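Local atomic coordinates of mitochondrial edited mRNA stability factor 1 (Trypanosoma brucei, PDB entry 6NL1), a protein that probably processes the 5' ends of mitochondrial mRNAs as a Nudix-family enzyme and, as its name implies, helps to stabilise edited transcripts. Residues Ser236-Gly241 and Trp259-Ile264. Sequence-based numbering, arbitrary orientation.
Sequences SLKLPG and WEETGI. With SO4 (sulfate ion), chain B.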
ATOM      1  N   SER A 236      11.082   0.637  -2.489  1.00 21.47           N
ATOM      2  CA  SER A 236      10.300   1.851  -2.223  1.00 22.06           C
ATOM      3  C   SER A 236      10.902   2.663  -1.077  1.00 23.33           C
ATOM      4  O   SER A 236      10.991   2.178   0.053  1.00 27.19           O
ATOM      5  CB  SER A 236       8.848   1.492  -1.855  1.00 22.68           C
ATOM      6  OG  SER A 236       8.216   0.707  -2.856  1.00 30.67           O
ATOM      7  N   LEU A 237      11.315   3.891  -1.373  1.00 24.65           N
ATOM      8  CA  LEU A 237      11.689   4.850  -0.341  1.00 26.58           C
ATOM      9  C   LEU A 237      10.388   5.423   0.198  1.00 31.25           C
ATOM     10  O   LEU A 237       9.586   5.940  -0.564  1.00 24.50           O
ATOM     11  CB  LEU A 237      12.548   5.971  -0.933  1.00 28.80           C
ATOM     12  CG  LEU A 237      12.901   7.143  -0.014  1.00 31.23           C
ATOM     13  CD1 LEU A 237      13.888   6.697   1.060  1.00 20.07           C
ATOM     14  CD2 LEU A 237      13.483   8.309  -0.832  1.00 27.13           C
ATOM     15  N   LYS A 238      10.164   5.321   1.502  1.00 20.93           N
ATOM     16  CA  LYS A 238       8.855   5.658   2.036  1.00 23.42           C
ATOM     17  C   LYS A 238       8.922   6.254   3.435  1.00 17.93           C
ATOM     18  O   LYS A 238       9.843   5.982   4.190  1.00 24.09           O
ATOM     19  CB  LYS A 238       7.965   4.404   2.056  1.00 19.68           C
ATOM     20  CG  LYS A 238       8.504   3.281   2.967  1.00 19.48           C
ATOM     21  CD  LYS A 238       7.753   1.941   2.797  1.00 25.65           C
ATOM     22  CE  LYS A 238       6.255   2.026   3.097  1.00 23.88           C
ATOM     23  NZ  LYS A 238       5.953   2.487   4.496  1.00 24.73           N
ATOM     24  N   LEU A 239       7.931   7.083   3.756  1.00 17.41           N
ATOM     25  CA  LEU A 239       7.566   7.370   5.137  1.00 21.10           C
ATOM     26  C   LEU A 239       7.046   6.064   5.769  1.00 19.79           C
ATOM     27  O   LEU A 239       6.634   5.146   5.060  1.00 27.54           O
ATOM     28  CB  LEU A 239       6.475   8.458   5.186  1.00 22.27           C
ATOM     29  CG  LEU A 239       6.773   9.788   4.478  1.00 32.11           C
ATOM     30  CD1 LEU A 239       5.605  10.793   4.595  1.00 21.85           C
ATOM     31  CD2 LEU A 239       8.049  10.402   5.026  1.00 29.05           C
ATOM     32  N   PRO A 240       7.087   5.968   7.102  1.00 25.78           N
ATOM     33  CA  PRO A 240       6.542   4.781   7.774  1.00 25.07           C
ATOM     34  C   PRO A 240       5.047   4.666   7.528  1.00 32.85           C
ATOM     35  O   PRO A 240       4.389   5.679   7.310  1.00 22.31           O
ATOM     36  CB  PRO A 240       6.778   5.072   9.262  1.00 19.96           C
ATOM     37  CG  PRO A 240       7.893   6.095   9.292  1.00 25.22           C
ATOM     38  CD  PRO A 240       7.707   6.919   8.046  1.00 22.30           C
ATOM     39  N   GLY A 241       4.513   3.452   7.576  1.00 24.22           N
ATOM     40  CA  GLY A 241       3.080   3.272   7.475  1.00 18.71           C
ATOM     41  C   GLY A 241       2.728   2.233   6.442  1.00 24.26           C
ATOM     42  O   GLY A 241       3.430   2.079   5.451  1.00 22.80           O
ATOM     43  N   TRP A 259       4.599   1.669  14.285  1.00 25.26           N
ATOM     44  CA  TRP A 259       5.300   0.776  15.208  1.00 29.91           C
ATOM     45  C   TRP A 259       5.883  -0.447  14.486  1.00 29.07           C
ATOM     46  O   TRP A 259       7.034  -0.819  14.714  1.00 30.20           O
ATOM     47  CB  TRP A 259       4.402   0.326  16.366  1.00 27.91           C
ATOM     48  CG  TRP A 259       5.155  -0.548  17.310  1.00 34.10           C
ATOM     49  CD1 TRP A 259       5.953  -0.139  18.341  1.00 31.98           C
ATOM     50  CD2 TRP A 259       5.238  -1.982  17.280  1.00 23.25           C
ATOM     51  NE1 TRP A 259       6.510  -1.232  18.965  1.00 34.56           N
ATOM     52  CE2 TRP A 259       6.088  -2.373  18.335  1.00 29.69           C
ATOM     53  CE3 TRP A 259       4.665  -2.972  16.470  1.00 35.41           C
ATOM     54  CZ2 TRP A 259       6.380  -3.717  18.608  1.00 30.49           C
ATOM     55  CZ3 TRP A 259       4.954  -4.308  16.743  1.00 28.51           C
ATOM     56  CH2 TRP A 259       5.804  -4.665  17.802  1.00 36.29           C
ATOM     57  N   GLU A 260       5.096  -1.059  13.606  1.00 26.67           N
ATOM     58  CA  GLU A 260       5.559  -2.237  12.861  1.00 27.96           C
ATOM     59  C   GLU A 260       6.812  -1.963  12.033  1.00 32.76           C
ATOM     60  O   GLU A 260       7.657  -2.843  11.868  1.00 30.46           O
ATOM     61  CB  GLU A 260       4.447  -2.804  11.967  1.00 22.42           C
ATOM     62  CG  GLU A 260       3.261  -3.344  12.766  1.00 29.64           C
ATOM     63  CD  GLU A 260       2.174  -3.977  11.908  1.00 37.99           C
ATOM     64  OE1 GLU A 260       2.359  -4.137  10.676  1.00 30.38           O
ATOM     65  OE2 GLU A 260       1.119  -4.322  12.480  1.00 37.16           O
ATOM     66  N   GLU A 261       6.947  -0.745  11.517  1.00 30.33           N
ATOM     67  CA  GLU A 261       8.081  -0.453  10.640  1.00 19.50           C
ATOM     68  C   GLU A 261       9.276   0.159  11.355  1.00 31.08           C
ATOM     69  O   GLU A 261      10.396   0.076  10.850  1.00 26.40           O
ATOM     70  CB  GLU A 261       7.652   0.396   9.432  1.00 29.01           C
ATOM     71  CG  GLU A 261       6.706  -0.350   8.479  1.00 22.52           C
ATOM     72  CD  GLU A 261       6.549   0.325   7.114  1.00 26.75           C
ATOM     73  OE1 GLU A 261       6.472   1.569   7.063  1.00 30.82           O
ATOM     74  OE2 GLU A 261       6.501  -0.397   6.086  1.00 32.58           O
ATOM     75  N   THR A 262       9.052   0.733  12.539  1.00 23.69           N
ATOM     76  CA  THR A 262      10.101   1.506  13.196  1.00 24.91           C
ATOM     77  C   THR A 262      10.288   1.182  14.663  1.00 24.10           C
ATOM     78  O   THR A 262      11.328   1.498  15.243  1.00 29.44           O
ATOM     79  CB  THR A 262       9.813   3.015  13.111  1.00 31.62           C
ATOM     80  OG1 THR A 262       8.667   3.316  13.914  1.00 21.61           O
ATOM     81  CG2 THR A 262       9.550   3.434  11.670  1.00 23.88           C
ATOM     82  N   GLY A 263       9.270   0.580  15.271  1.00 31.79           N
ATOM     83  CA  GLY A 263       9.298   0.295  16.696  1.00 26.62           C
ATOM     84  C   GLY A 263       8.985   1.526  17.533  1.00 34.73           C
ATOM     85  O   GLY A 263       9.124   1.506  18.755  1.00 35.63           O
ATOM     86  N   ILE A 264       8.555   2.602  16.879  1.00 35.55           N
ATOM     87  CA  ILE A 264       8.211   3.844  17.580  1.00 27.82           C
ATOM     88  C   ILE A 264       6.749   3.891  18.035  1.00 30.41           C
ATOM     89  O   ILE A 264       5.818   3.620  17.261  1.00 30.79           O
ATOM     90  CB  ILE A 264       8.480   5.086  16.701  1.00 34.12           C
ATOM     91  CG1 ILE A 264       9.973   5.220  16.405  1.00 33.88           C
ATOM     92  CG2 ILE A 264       7.955   6.361  17.381  1.00 27.00           C
ATOM     93  CD1 ILE A 264      10.289   6.308  15.400  1.00 36.26           C
TER
HETATM   94  S   SO4 B 401       5.242   7.875   0.676  1.00 54.24           S
HETATM   95  O1  SO4 B 401       5.708   7.117   1.828  1.00 45.71           O
HETATM   96  O2  SO4 B 401       4.413   6.978  -0.128  1.00 82.66           O
HETATM   97  O3  SO4 B 401       4.474   9.051   1.067  1.00 52.35           O
HETATM   98  O4  SO4 B 401       6.390   8.335  -0.101  1.00 77.35           O
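K238 and E261 meet tip to tip in a buried salt bridge of the Nudix domain. It and a bond from G241 N tie the end of strand 235-238 and the next loop to the end of helix 250-262. E260-I264 matches the EEXGU end of the Nudix box, which departs from consensus nearer R256. K238 stands at the end of the strand. With chi1 at 62° and bends at chi3 and chi4, its chain folds back so that NZ reaches the carbonyls of its own loop. NZ gives a hydrogen bond to L239 O at 2.8 Å and another to G241 O at 2.7 Å. Its third partner is E261 OE1, 2.8 Å from NZ, met on the syn lone pair. Three oxygens thus grip the ammonium group, and the two carbonyls would probably help to stabilise its charge. L239 CB points away from the helix. The backbone N of L239 binds sulfate O1 at 2.9 Å; the ion probably came from the crystallisation solution and also bonds Y292, a residue that contacts GDP in another structure of this protein. P240 supplies the apolar part of the contact. Its CG lies 3.9 Å from T262 CG2, and the two side chains cross at about a right angle. T262 OG1 faces its own helix end instead: it accepts from I264 N in an ST turn and is also bonded to L258 O. G241 has backbone angles at which a CB would jam against the carbonyl of P240. The second carboxylate oxygen, E261 OE2, is bonded to Y313 OH. E261 OE1 takes its second bond from G241 N at 2.8 Å, with an N-H...O angle of 150°, and this donor approaches from above the carboxylate, 43° out of its plane.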